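PDB 2VPZ: thiosulfate reductase from Thermus thermophilus, which probably reduces polysulfide or thiosulfate in respiration, as a molybdenum enzyme carrying two guanine dinucleotide pterin cofactors and a [4Fe-4S] cluster. Local coordinates for residues A[253-259]-A[607-613]; A[719-724]-A[734-739]; A[72-78]-A[216-221]. The contacts are given in a common frame with arbitrary orientation. Residue numbers count along the deposited sequence, not the author numbering.

Contact 1: A[253-259]-A[607-613]. With MGD (2-amino-5,6-dimercapto-7-methyl-3,7,8a,9-tetrahydro-8-oxa-1,3,9,10-tetraaza-anthracen-4-one guanosine dinucleotide), chain I.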
loop_
_atom_site.group_PDB
_atom_site.type_symbol
_atom_site.label_atom_id
_atom_site.label_comp_id
_atom_site.label_asym_id
_atom_site.label_seq_id
_atom_site.Cartn_x
_atom_site.Cartn_y
_atom_site.Cartn_z
ATOM N N LYS A 253 -6.671 33.121 9.326
ATOM C CA LYS A 253 -5.868 34.313 9.081
ATOM C C LYS A 253 -5.311 34.701 10.484
ATOM O O LYS A 253 -6.079 34.759 11.449
ATOM C CB LYS A 253 -6.736 35.428 8.464
ATOM C CG LYS A 253 -6.320 36.816 8.867
ATOM C CD LYS A 253 -6.960 37.881 7.990
ATOM C CE LYS A 253 -6.003 39.044 7.746
ATOM N NZ LYS A 253 -6.683 40.227 7.132
ATOM N N PRO A 254 -3.968 34.949 10.611
ATOM C CA PRO A 254 -3.420 35.329 11.937
ATOM C C PRO A 254 -4.028 36.513 12.733
ATOM O O PRO A 254 -4.295 37.542 12.126
ATOM C CB PRO A 254 -1.935 35.553 11.690
ATOM C CG PRO A 254 -1.604 34.772 10.465
ATOM C CD PRO A 254 -2.898 34.758 9.625
ATOM N N GLY A 255 -4.161 36.320 14.058
ATOM C CA GLY A 255 -4.677 37.298 15.013
ATOM C C GLY A 255 -6.159 37.521 14.947
ATOM O O GLY A 255 -6.722 38.565 15.346
ATOM N N THR A 256 -6.832 36.484 14.491
ATOM C CA THR A 256 -8.246 36.515 14.207
ATOM C C THR A 256 -9.140 35.450 14.917
ATOM O O THR A 256 -10.343 35.338 14.638
ATOM C CB THR A 256 -8.354 36.429 12.622
ATOM O OG1 THR A 256 -8.940 37.605 12.104
ATOM C CG2 THR A 256 -9.089 35.186 12.141
ATOM N N ASP A 257 -8.561 34.736 15.881
ATOM C CA ASP A 257 -9.225 33.673 16.644
ATOM C C ASP A 257 -10.407 34.051 17.519
ATOM O O ASP A 257 -11.312 33.237 17.760
ATOM C CB ASP A 257 -8.200 32.917 17.497
ATOM C CG ASP A 257 -7.028 32.375 16.693
ATOM O OD1 ASP A 257 -7.001 31.149 16.429
ATOM O OD2 ASP A 257 -6.164 33.174 16.309
ATOM N N THR A 258 -10.416 35.270 18.021
ATOM C CA THR A 258 -11.534 35.652 18.860
ATOM C C THR A 258 -12.832 35.783 18.015
ATOM O O THR A 258 -13.912 35.561 18.543
ATOM C CB THR A 258 -11.260 36.971 19.658
ATOM O OG1 THR A 258 -9.915 36.988 20.121
ATOM C CG2 THR A 258 -12.216 37.057 20.874
ATOM N N ALA A 259 -12.726 36.101 16.720
ATOM C CA ALA A 259 -13.921 36.210 15.852
ATOM C C ALA A 259 -14.564 34.831 15.569
ATOM O O ALA A 259 -15.786 34.711 15.418
ATOM C CB ALA A 259 -13.589 36.921 14.507
ATOM N N VAL A 607 -13.145 42.597 21.848
ATOM C CA VAL A 607 -11.899 42.868 21.148
ATOM C C VAL A 607 -11.462 41.750 20.230
ATOM O O VAL A 607 -10.490 41.032 20.495
ATOM C CB VAL A 607 -10.650 43.285 22.061
ATOM C CG1 VAL A 607 -9.308 43.073 21.275
ATOM C CG2 VAL A 607 -10.766 44.770 22.478
ATOM N N PHE A 608 -12.233 41.550 19.170
ATOM C CA PHE A 608 -11.792 40.599 18.185
ATOM C C PHE A 608 -10.614 41.475 17.536
ATOM O O PHE A 608 -9.644 40.913 16.907
ATOM C CB PHE A 608 -12.820 40.359 17.087
ATOM C CG PHE A 608 -12.227 40.354 15.715
ATOM C CD1 PHE A 608 -11.002 39.742 15.550
ATOM C CD2 PHE A 608 -12.782 41.030 14.622
ATOM C CE1 PHE A 608 -10.278 39.782 14.387
ATOM C CE2 PHE A 608 -12.068 41.077 13.395
ATOM C CZ PHE A 608 -10.810 40.448 13.287
ATOM N N THR A 609 -10.740 42.802 17.729
ATOM C CA THR A 609 -9.966 43.987 17.242
ATOM C C THR A 609 -9.079 43.705 16.013
ATOM O O THR A 609 -7.886 43.404 16.193
ATOM C CB THR A 609 -9.128 44.758 18.387
ATOM O OG1 THR A 609 -9.944 45.021 19.514
ATOM C CG2 THR A 609 -8.566 46.120 17.834
ATOM N N PRO A 610 -9.635 43.843 14.762
ATOM C CA PRO A 610 -8.835 43.550 13.566
ATOM C C PRO A 610 -7.353 43.829 13.837
ATOM O O PRO A 610 -7.031 44.900 14.390
ATOM C CB PRO A 610 -9.431 44.452 12.467
ATOM C CG PRO A 610 -10.849 44.685 12.883
ATOM C CD PRO A 610 -10.787 44.705 14.428
ATOM N N PRO A 611 -6.442 42.877 13.503
ATOM C CA PRO A 611 -5.005 43.057 13.721
ATOM C C PRO A 611 -4.258 43.896 12.676
ATOM O O PRO A 611 -4.585 43.837 11.489
ATOM C CB PRO A 611 -4.471 41.634 13.806
ATOM C CG PRO A 611 -5.355 40.876 12.821
ATOM C CD PRO A 611 -6.731 41.554 12.940
ATOM N N GLU A 612 -3.252 44.659 13.113
ATOM C CA GLU A 612 -2.447 45.456 12.184
ATOM C C GLU A 612 -1.816 44.437 11.218
ATOM O O GLU A 612 -1.349 43.373 11.640
ATOM C CB GLU A 612 -1.359 46.261 12.905
ATOM C CG GLU A 612 -0.733 47.349 12.006
ATOM C CD GLU A 612 0.734 47.713 12.328
ATOM O OE1 GLU A 612 1.213 47.401 13.443
ATOM O OE2 GLU A 612 1.389 48.321 11.452
ATOM N N GLU A 613 -1.800 44.757 9.932
ATOM C CA GLU A 613 -1.286 43.846 8.908
ATOM C C GLU A 613 0.173 44.060 8.441
ATOM O O GLU A 613 0.721 45.161 8.581
ATOM C CB GLU A 613 -2.256 43.846 7.726
ATOM C CG GLU A 613 -3.693 43.522 8.154
ATOM C CD GLU A 613 -4.443 42.607 7.182
ATOM O OE1 GLU A 613 -3.804 42.071 6.249
ATOM O OE2 GLU A 613 -5.650 42.428 7.373
HETATM P PB MGD I . 1.277 28.009 20.799
HETATM O O1B MGD I . 1.843 29.372 20.744
HETATM O O2B MGD I . -0.113 27.802 21.133
HETATM O O3B MGD I . 2.348 27.391 21.814
HETATM O O3A MGD I . 3.965 25.808 22.979
HETATM P PA MGD I . 2.432 26.101 22.752
HETATM O O1A MGD I . 1.938 26.309 24.107
HETATM O O2A MGD I . 1.829 24.945 22.107
HETATM O "O5'" MGD I . 1.510 27.279 19.443
HETATM C "C5'" MGD I . 2.540 27.465 18.470
HETATM C "C4'" MGD I . 1.709 27.372 17.201
HETATM O "O4'" MGD I . 0.938 28.560 17.268
HETATM C "C3'" MGD I . 2.441 27.446 15.835
HETATM O "O3'" MGD I . 1.994 26.392 14.944
HETATM C "C2'" MGD I . 2.031 28.811 15.226
HETATM O "O2'" MGD I . 1.634 28.613 13.875
HETATM C "C1'" MGD I . 0.738 29.095 15.947
HETATM N N9 MGD I . 0.094 30.428 15.787
HETATM C C8 MGD I . 0.729 31.626 15.587
HETATM N N7 MGD I . -0.160 32.653 15.472
HETATM C C5 MGD I . -1.397 32.101 15.576
HETATM C C6 MGD I . -2.781 32.603 15.457
HETATM O O6 MGD I . -2.931 33.822 15.318
HETATM N N1 MGD I . -3.796 31.753 15.598
HETATM C C2 MGD I . -3.601 30.416 15.766
HETATM N N2 MGD I . -4.684 29.572 15.900
HETATM N N3 MGD I . -2.350 29.870 15.875
HETATM C C4 MGD I . -1.232 30.642 15.791
HETATM C C10 MGD I . 4.887 26.431 23.848
HETATM C C11 MGD I . 4.947 25.533 25.041
HETATM O O11 MGD I . 5.587 24.311 24.645
HETATM C C12 MGD I . 5.499 26.219 26.318
HETATM S S12 MGD I . 4.882 27.683 26.873
HETATM C C13 MGD I . 6.514 25.679 27.083
HETATM S S13 MGD I . 6.991 26.421 28.541
HETATM C C14 MGD I . 7.201 24.404 26.666
HETATM N N15 MGD I . 8.488 24.544 26.091
HETATM C C16 MGD I . 9.002 23.589 25.252
HETATM C C17 MGD I . 10.374 23.628 24.631
HETATM O O17 MGD I . 11.161 24.571 24.927
HETATM N N18 MGD I . 10.786 22.592 23.824
HETATM C C19 MGD I . 9.897 21.609 23.531
HETATM N N19 MGD I . 10.303 20.682 22.685
HETATM N N20 MGD I . 8.610 21.492 24.000
HETATM C C21 MGD I . 8.169 22.437 24.885
HETATM N N22 MGD I . 6.941 22.428 25.379
HETATM C C23 MGD I . 6.256 23.610 25.788
HETATM O O HOH W 1 -9.267 39.037 21.817
#

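Contact 2: A[719-724]-A[734-739]. With MGD (2-amino-5,6-dimercapto-7-methyl-3,7,8a,9-tetrahydro-8-oxa-1,3,9,10-tetraaza-anthracen-4-one guanosine dinucleotide), chain I.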
loop_
_atom_site.group_PDB
_atom_site.type_symbol
_atom_site.label_atom_id
_atom_site.label_comp_id
_atom_site.label_asym_id
_atom_site.label_seq_id
_atom_site.Cartn_x
_atom_site.Cartn_y
_atom_site.Cartn_z
ATOM N N LEU A 719 14.718 39.684 16.783
ATOM C CA LEU A 719 13.906 40.325 15.742
ATOM C C LEU A 719 12.638 40.916 16.324
ATOM O O LEU A 719 11.949 41.689 15.665
ATOM C CB LEU A 719 13.524 39.330 14.649
ATOM C CG LEU A 719 14.615 38.941 13.668
ATOM C CD1 LEU A 719 14.336 37.580 13.028
ATOM C CD2 LEU A 719 14.717 40.027 12.606
ATOM N N GLN A 720 12.319 40.505 17.550
ATOM C CA GLN A 720 11.120 40.978 18.251
ATOM C C GLN A 720 11.493 42.235 19.040
ATOM O O GLN A 720 11.725 42.244 20.248
ATOM C CB GLN A 720 10.531 39.846 19.121
ATOM C CG GLN A 720 9.768 38.802 18.273
ATOM C CD GLN A 720 9.938 37.342 18.723
ATOM O OE1 GLN A 720 10.828 37.014 19.515
ATOM N NE2 GLN A 720 9.086 36.450 18.186
ATOM N N THR A 721 11.558 43.308 18.278
ATOM C CA THR A 721 11.936 44.611 18.753
ATOM C C THR A 721 10.809 45.337 19.522
ATOM O O THR A 721 11.065 46.002 20.529
ATOM C CB THR A 721 12.438 45.458 17.540
ATOM O OG1 THR A 721 13.850 45.417 17.465
ATOM C CG2 THR A 721 11.918 46.881 17.627
ATOM N N ARG A 722 9.582 45.160 19.032
ATOM C CA ARG A 722 8.348 45.749 19.600
ATOM C C ARG A 722 7.392 44.657 20.151
ATOM O O ARG A 722 7.576 43.485 19.858
ATOM C CB ARG A 722 7.583 46.535 18.505
ATOM C CG ARG A 722 8.409 47.515 17.630
ATOM C CD ARG A 722 7.640 47.930 16.342
ATOM N NE ARG A 722 8.241 48.987 15.515
ATOM C CZ ARG A 722 7.683 49.530 14.429
ATOM N NH1 ARG A 722 6.492 49.116 14.016
ATOM N NH2 ARG A 722 8.307 50.500 13.751
ATOM N N TYR A 723 6.404 45.053 20.962
ATOM C CA TYR A 723 5.377 44.131 21.501
ATOM C C TYR A 723 4.105 44.908 21.921
ATOM O O TYR A 723 4.212 46.073 22.290
ATOM C CB TYR A 723 5.904 43.333 22.704
ATOM C CG TYR A 723 6.308 44.151 23.910
ATOM C CD1 TYR A 723 5.373 44.498 24.909
ATOM C CD2 TYR A 723 7.627 44.587 24.074
ATOM C CE1 TYR A 723 5.747 45.255 26.037
ATOM C CE2 TYR A 723 8.026 45.345 25.184
ATOM C CZ TYR A 723 7.084 45.681 26.172
ATOM O OH TYR A 723 7.467 46.423 27.281
ATOM N N LYS A 724 2.913 44.307 21.815
ATOM C CA LYS A 724 1.668 44.983 22.238
ATOM C C LYS A 724 1.284 44.492 23.658
ATOM O O LYS A 724 0.905 43.335 23.830
ATOM C CB LYS A 724 0.490 44.759 21.256
ATOM C CG LYS A 724 -0.725 45.755 21.419
ATOM C CD LYS A 724 -1.537 45.980 20.124
ATOM C CE LYS A 724 -1.056 47.224 19.359
ATOM N NZ LYS A 724 -1.081 47.048 17.857
ATOM N N LEU A 734 3.862 39.063 21.295
ATOM C CA LEU A 734 5.018 38.955 20.390
ATOM C C LEU A 734 4.812 38.867 18.857
ATOM O O LEU A 734 5.667 39.325 18.092
ATOM C CB LEU A 734 5.914 37.776 20.844
ATOM C CG LEU A 734 6.642 37.876 22.192
ATOM C CD1 LEU A 734 7.501 36.613 22.401
ATOM C CD2 LEU A 734 7.517 39.152 22.253
ATOM N N ARG A 735 3.685 38.301 18.422
ATOM C CA ARG A 735 3.320 38.056 16.999
ATOM C C ARG A 735 2.870 39.287 16.215
ATOM O O ARG A 735 2.137 39.225 15.231
ATOM C CB ARG A 735 2.240 36.940 16.947
ATOM C CG ARG A 735 2.711 35.709 17.755
ATOM C CD ARG A 735 2.036 34.327 17.577
ATOM N NE ARG A 735 2.853 33.345 18.302
ATOM C CZ ARG A 735 2.498 32.144 18.751
ATOM N NH1 ARG A 735 1.281 31.676 18.566
ATOM N NH2 ARG A 735 3.379 31.425 19.434
ATOM N N VAL A 736 3.419 40.397 16.639
ATOM C CA VAL A 736 3.106 41.727 16.170
ATOM C C VAL A 736 4.317 42.264 15.327
ATOM O O VAL A 736 4.285 43.375 14.775
ATOM C CB VAL A 736 2.739 42.468 17.534
ATOM C CG1 VAL A 736 3.620 43.648 17.781
ATOM C CG2 VAL A 736 1.236 42.710 17.649
ATOM N N ASN A 737 5.360 41.439 15.207
ATOM C CA ASN A 737 6.561 41.788 14.429
ATOM C C ASN A 737 6.477 41.230 13.004
ATOM O O ASN A 737 5.928 40.152 12.774
ATOM C CB ASN A 737 7.840 41.296 15.138
ATOM C CG ASN A 737 8.125 42.053 16.444
ATOM O OD1 ASN A 737 8.720 43.135 16.437
ATOM N ND2 ASN A 737 7.676 41.483 17.566
ATOM N N PHE A 738 7.004 42.000 12.058
ATOM C CA PHE A 738 7.023 41.671 10.643
ATOM C C PHE A 738 8.485 41.581 10.204
ATOM O O PHE A 738 9.350 42.329 10.687
ATOM C CB PHE A 738 6.241 42.743 9.852
ATOM C CG PHE A 738 4.842 43.035 10.410
ATOM C CD1 PHE A 738 4.518 44.301 10.901
ATOM C CD2 PHE A 738 3.858 42.032 10.450
ATOM C CE1 PHE A 738 3.229 44.569 11.448
ATOM C CE2 PHE A 738 2.561 42.280 10.989
ATOM C CZ PHE A 738 2.250 43.553 11.486
ATOM N N VAL A 739 8.748 40.662 9.291
ATOM C CA VAL A 739 10.086 40.393 8.815
ATOM C C VAL A 739 10.118 40.187 7.282
ATOM O O VAL A 739 9.118 39.737 6.706
ATOM C CB VAL A 739 10.590 39.112 9.560
ATOM C CG1 VAL A 739 10.231 37.858 8.763
ATOM C CG2 VAL A 739 12.058 39.218 9.879
HETATM P PB MGD I . 1.277 28.009 20.799
HETATM O O1B MGD I . 1.843 29.372 20.744
HETATM O O2B MGD I . -0.113 27.802 21.133
HETATM O O3B MGD I . 2.348 27.391 21.814
HETATM O O3A MGD I . 3.965 25.808 22.979
HETATM P PA MGD I . 2.432 26.101 22.752
HETATM O O1A MGD I . 1.938 26.309 24.107
HETATM O O2A MGD I . 1.829 24.945 22.107
HETATM O "O5'" MGD I . 1.510 27.279 19.443
HETATM C "C5'" MGD I . 2.540 27.465 18.470
HETATM C "C4'" MGD I . 1.709 27.372 17.201
HETATM O "O4'" MGD I . 0.938 28.560 17.268
HETATM C "C3'" MGD I . 2.441 27.446 15.835
HETATM O "O3'" MGD I . 1.994 26.392 14.944
HETATM C "C2'" MGD I . 2.031 28.811 15.226
HETATM O "O2'" MGD I . 1.634 28.613 13.875
HETATM C "C1'" MGD I . 0.738 29.095 15.947
HETATM N N9 MGD I . 0.094 30.428 15.787
HETATM C C8 MGD I . 0.729 31.626 15.587
HETATM N N7 MGD I . -0.160 32.653 15.472
HETATM C C5 MGD I . -1.397 32.101 15.576
HETATM C C6 MGD I . -2.781 32.603 15.457
HETATM O O6 MGD I . -2.931 33.822 15.318
HETATM N N1 MGD I . -3.796 31.753 15.598
HETATM C C2 MGD I . -3.601 30.416 15.766
HETATM N N2 MGD I . -4.684 29.572 15.900
HETATM N N3 MGD I . -2.350 29.870 15.875
HETATM C C4 MGD I . -1.232 30.642 15.791
HETATM C C10 MGD I . 4.887 26.431 23.848
HETATM C C11 MGD I . 4.947 25.533 25.041
HETATM O O11 MGD I . 5.587 24.311 24.645
HETATM C C12 MGD I . 5.499 26.219 26.318
HETATM S S12 MGD I . 4.882 27.683 26.873
HETATM C C13 MGD I . 6.514 25.679 27.083
HETATM S S13 MGD I . 6.991 26.421 28.541
HETATM C C14 MGD I . 7.201 24.404 26.666
HETATM N N15 MGD I . 8.488 24.544 26.091
HETATM C C16 MGD I . 9.002 23.589 25.252
HETATM C C17 MGD I . 10.374 23.628 24.631
HETATM O O17 MGD I . 11.161 24.571 24.927
HETATM N N18 MGD I . 10.786 22.592 23.824
HETATM C C19 MGD I . 9.897 21.609 23.531
HETATM N N19 MGD I . 10.303 20.682 22.685
HETATM N N20 MGD I . 8.610 21.492 24.000
HETATM C C21 MGD I . 8.169 22.437 24.885
HETATM N N22 MGD I . 6.941 22.428 25.379
HETATM C C23 MGD I . 6.256 23.610 25.788
HETATM O O HOH W 2 7.049 37.808 16.210
HETATM O O HOH W 3 5.172 46.408 13.975
#

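Contact 3: A[72-78]-A[216-221]. With SF4 (iron/sulfur cluster), chain G.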
loop_
_atom_site.group_PDB
_atom_site.type_symbol
_atom_site.label_atom_id
_atom_site.label_comp_id
_atom_site.label_asym_id
_atom_site.label_seq_id
_atom_site.Cartn_x
_atom_site.Cartn_y
_atom_site.Cartn_z
ATOM N N PRO A 72 3.121 9.632 37.975
ATOM C CA PRO A 72 2.038 10.061 37.063
ATOM C C PRO A 72 2.418 10.912 35.819
ATOM O O PRO A 72 1.593 11.136 34.931
ATOM C CB PRO A 72 1.030 10.794 37.951
ATOM C CG PRO A 72 1.390 10.393 39.383
ATOM C CD PRO A 72 2.872 10.058 39.358
ATOM N N LYS A 73 3.645 11.415 35.784
ATOM C CA LYS A 73 4.135 12.233 34.666
ATOM C C LYS A 73 4.846 11.406 33.577
ATOM O O LYS A 73 4.425 11.401 32.428
ATOM C CB LYS A 73 5.044 13.372 35.174
ATOM C CG LYS A 73 4.318 14.499 35.910
ATOM C CD LYS A 73 5.184 15.735 36.006
ATOM C CE LYS A 73 4.405 16.974 36.449
ATOM N NZ LYS A 73 3.827 17.728 35.293
ATOM N N SER A 74 5.901 10.680 33.932
ATOM C CA SER A 74 6.591 9.861 32.930
ATOM C C SER A 74 5.905 8.508 32.607
ATOM O O SER A 74 5.811 8.127 31.432
ATOM C CB SER A 74 8.064 9.629 33.307
ATOM O OG SER A 74 8.239 9.304 34.653
ATOM N N ARG A 75 5.383 7.815 33.627
ATOM C CA ARG A 75 4.782 6.469 33.486
ATOM C C ARG A 75 5.639 5.497 32.644
ATOM O O ARG A 75 5.090 4.721 31.854
ATOM C CB ARG A 75 3.416 6.480 32.813
ATOM C CG ARG A 75 2.425 7.448 33.275
ATOM C CD ARG A 75 1.429 7.479 32.170
ATOM N NE ARG A 75 0.320 8.374 32.366
ATOM C CZ ARG A 75 -0.324 8.957 31.367
ATOM N NH1 ARG A 75 0.078 8.711 30.134
ATOM N NH2 ARG A 75 -1.330 9.780 31.602
ATOM N N GLY A 76 6.953 5.554 32.781
ATOM C CA GLY A 76 7.829 4.688 32.033
ATOM C C GLY A 76 8.495 5.243 30.779
ATOM O O GLY A 76 9.556 4.743 30.354
ATOM N N ARG A 77 7.893 6.268 30.176
ATOM C CA ARG A 77 8.395 6.965 28.981
ATOM C C ARG A 77 9.167 8.285 29.286
ATOM O O ARG A 77 9.181 8.774 30.428
ATOM C CB ARG A 77 7.268 7.293 27.979
ATOM C CG ARG A 77 5.987 6.489 28.081
ATOM C CD ARG A 77 6.097 5.180 27.331
ATOM N NE ARG A 77 6.522 4.078 28.189
ATOM C CZ ARG A 77 5.739 3.081 28.573
ATOM N NH1 ARG A 77 4.490 3.054 28.161
ATOM N NH2 ARG A 77 6.188 2.118 29.363
ATOM N N LEU A 78 9.781 8.851 28.244
ATOM C CA LEU A 78 10.575 10.075 28.280
ATOM C C LEU A 78 10.678 10.687 26.860
ATOM O O LEU A 78 10.786 9.949 25.866
ATOM C CB LEU A 78 11.997 9.782 28.840
ATOM C CG LEU A 78 12.611 10.629 29.983
ATOM C CD1 LEU A 78 11.587 10.792 31.140
ATOM C CD2 LEU A 78 13.921 9.993 30.509
ATOM N N ASN A 216 6.057 15.657 27.949
ATOM C CA ASN A 216 5.841 14.224 28.069
ATOM C C ASN A 216 4.423 13.665 28.116
ATOM O O ASN A 216 3.900 13.148 27.110
ATOM C CB ASN A 216 6.630 13.646 29.241
ATOM C CG ASN A 216 6.837 12.150 29.142
ATOM O OD1 ASN A 216 6.234 11.514 28.275
ATOM N ND2 ASN A 216 7.688 11.590 30.010
ATOM N N THR A 217 3.793 13.780 29.276
ATOM C CA THR A 217 2.459 13.230 29.534
ATOM C C THR A 217 1.366 13.641 28.558
ATOM O O THR A 217 0.491 12.828 28.197
ATOM C CB THR A 217 1.939 13.535 30.987
ATOM O OG1 THR A 217 3.022 13.657 31.890
ATOM C CG2 THR A 217 0.981 12.417 31.461
ATOM N N GLN A 218 1.391 14.897 28.121
ATOM C CA GLN A 218 0.362 15.331 27.198
ATOM C C GLN A 218 0.599 14.736 25.787
ATOM O O GLN A 218 -0.335 14.631 25.008
ATOM C CB GLN A 218 0.193 16.871 27.173
ATOM C CG GLN A 218 1.301 17.706 26.511
ATOM C CD GLN A 218 0.804 19.023 25.818
ATOM O OE1 GLN A 218 -0.252 19.587 26.165
ATOM N NE2 GLN A 218 1.589 19.514 24.861
ATOM N N LEU A 219 1.834 14.331 25.481
ATOM C CA LEU A 219 2.113 13.679 24.183
ATOM C C LEU A 219 1.449 12.270 24.303
ATOM O O LEU A 219 0.650 11.856 23.457
ATOM C CB LEU A 219 3.622 13.540 23.918
ATOM C CG LEU A 219 4.063 13.140 22.502
ATOM C CD1 LEU A 219 3.187 13.856 21.455
ATOM C CD2 LEU A 219 5.578 13.468 22.295
ATOM N N GLN A 220 1.792 11.568 25.376
ATOM C CA GLN A 220 1.215 10.273 25.683
ATOM C C GLN A 220 -0.325 10.320 25.604
ATOM O O GLN A 220 -0.924 9.557 24.861
ATOM C CB GLN A 220 1.612 9.803 27.084
ATOM C CG GLN A 220 3.065 9.474 27.243
ATOM C CD GLN A 220 3.406 9.046 28.633
ATOM O OE1 GLN A 220 4.497 9.314 29.150
ATOM N NE2 GLN A 220 2.445 8.370 29.272
ATOM N N ASP A 221 -0.957 11.224 26.351
ATOM C CA ASP A 221 -2.423 11.342 26.387
ATOM C C ASP A 221 -3.097 11.644 25.026
ATOM O O ASP A 221 -4.135 11.045 24.641
ATOM C CB ASP A 221 -2.888 12.412 27.425
ATOM C CG ASP A 221 -2.528 12.041 28.882
ATOM O OD1 ASP A 221 -2.319 10.836 29.156
ATOM O OD2 ASP A 221 -2.491 12.961 29.733
HETATM FE FE1 SF4 G . 9.833 15.836 31.065
HETATM FE FE2 SF4 G . 10.780 16.035 28.493
HETATM FE FE3 SF4 G . 10.592 18.249 30.111
HETATM FE FE4 SF4 G . 12.513 16.369 30.624
HETATM S S1 SF4 G . 12.374 17.676 28.735
HETATM S S2 SF4 G . 11.126 17.391 32.182
HETATM S S3 SF4 G . 11.400 14.454 30.039
HETATM S S4 SF4 G . 8.823 16.969 29.323
#

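Contact 1: A[253-259]-A[607-613]
Segment 253-259 reads the guanine of MGD on one side and packs against 607-613 on the other. A type II beta turn from K253 to T256 runs into the start of helix 257-270, within the molybdopterin oxidoreductase fold; the irregular loop 607-613 packs against the turn and the first residues of the helix.

Polar recognition of the guanine of MGD is complementary in donors and acceptors. The backbone G255 N donates to MGD O6 at 3.1 Å, while D257 accepts from the base with both carboxylate oxygens, OD1 from MGD N2 and OD2 from MGD N1, each at 2.9 Å. The CA-to-CB bond of D257 points away from 607-613, so the base and the loop meet different faces of the segment.

Apolar packing centres on F608. A259 CB sits over one face of its ring, 4.0 Å from the centroid, in a CH-pi contact, and W300 and H304 from helix 298-305 add to the surroundings. P611 closes on the turn, its CG 3.6 Å from P254 O and 3.7 Å from G255 O. G255 takes the i+2 position of the turn with phi 73°, and a side chain there would come tight against P611.

Charge and water link the two ends. Water 1 lies 2.7 Å from T258 OG1 and donates to V607 O, also at 2.7 Å. At the other end K253 NZ forms a salt bridge with E613 OE2, very short in this model at 2.4 Å.

Contact 2: A[719-724]-A[734-739]
No backbone hydrogen bond joins 719-724 to 734-739, although K724 bonds through its main chain to G733 just beside them; here the amide of N737 makes the direct polar link. Its ND2 donates twice, to R722 O at 3.0 Å across the contact and to L734 O at 3.0 Å within its own segment. Its OD1 accepts a weak bond from R722 N at 3.4 Å, so the amide of N737 pairs with both the N-H and the carbonyl of R722. The main chain of N737 bonds elsewhere, to L621.

L734 O has further donors in V736 N, a weak bond at 2.9 Å, and in water 2, which lies 2.8 Å from it and accepts from Q720 NE2 at 3.1 Å. Q720 is the centre of an inverse gamma turn; its NE2 also bonds to D716, and its OE1 makes a weak hydrogen bond to the second MGD. Both segments belong to the molybdopterin dinucleotide-binding domain, a double-psi beta-barrel family, where 734-739 leads into strand 738-744 of the mixed sheet. L719 CD2 meets V739 CG2 at 3.9 Å where that strand begins, and V736 CG1 lies 4.1 Å from Y723 CA.

Charged and hydroxyl ends find partners farther out. R722 has its salt bridge with D673, and its NH1 reaches V736 O through water 3, weakly on the arginine side; Y723 OH bonds to E419. The CA-to-CB bond of R735 points away from 719-724, and its guanidinium reaches a phosphate oxygen, NH2 to MGD O1B at 2.9 Å and NH1 to the same O1B, weakly, at 3.2 Å; it also makes cation-pi contacts with W336 and Y623.

Contact 3: A[72-78]-A[216-221]
Segment 72-78 turns sharply through a type I' beta turn from S74 to R77, closed by R77 N to S74 O at 3.1 Å, with R75 and G76 both at positive phi. It packs on the first turns of helix 216-227, so that the Fe4S4 domain meets the molybdopterin oxidoreductase region beside the cluster. CA atoms come closest at K73 and T217, 5.5 Å apart.

Side chains of the helix bind the loop's carbonyls. T217 OG1 donates to K73 O at 2.7 Å, and N216 ND2 donates weakly to R77 O at 3.2 Å. N216 belongs to the cluster pocket, its backbone N lying 3.4 Å from SF4 S4, while L78 CD1 approaches SF4 S3 at 3.8 Å. Y138 of the NRFC protein chain packs against R75 and R77. The R75 guanidinium rests one face on T217 CG2, and its NH2 forms a salt bridge with D221 OD1 at 2.8 Å.

Overall arrangement
The three contacts lie beside the cofactors, two at an MGD and one at the [4Fe-4S] cluster. Along the chain they follow in series: contact 3, on helix 216-227, closes before contact 1, at helix 257-270, and contact 1 before contact 2, at strand 738-744 of the mixed sheet. Contacts 1 and 2 have centres about 15 Å apart and touch where E612 O meets F738 CZ at 3.6 Å. They grip the same MGD, contact 1 at its guanine and contact 2 at a phosphate, so the 94-528 family region and the dinucleotide-binding domain share one cofactor. Contact 3 lies about 35 Å from contact 1 and 34 Å from contact 2, centre to centre, across the chain's centre from contact 2.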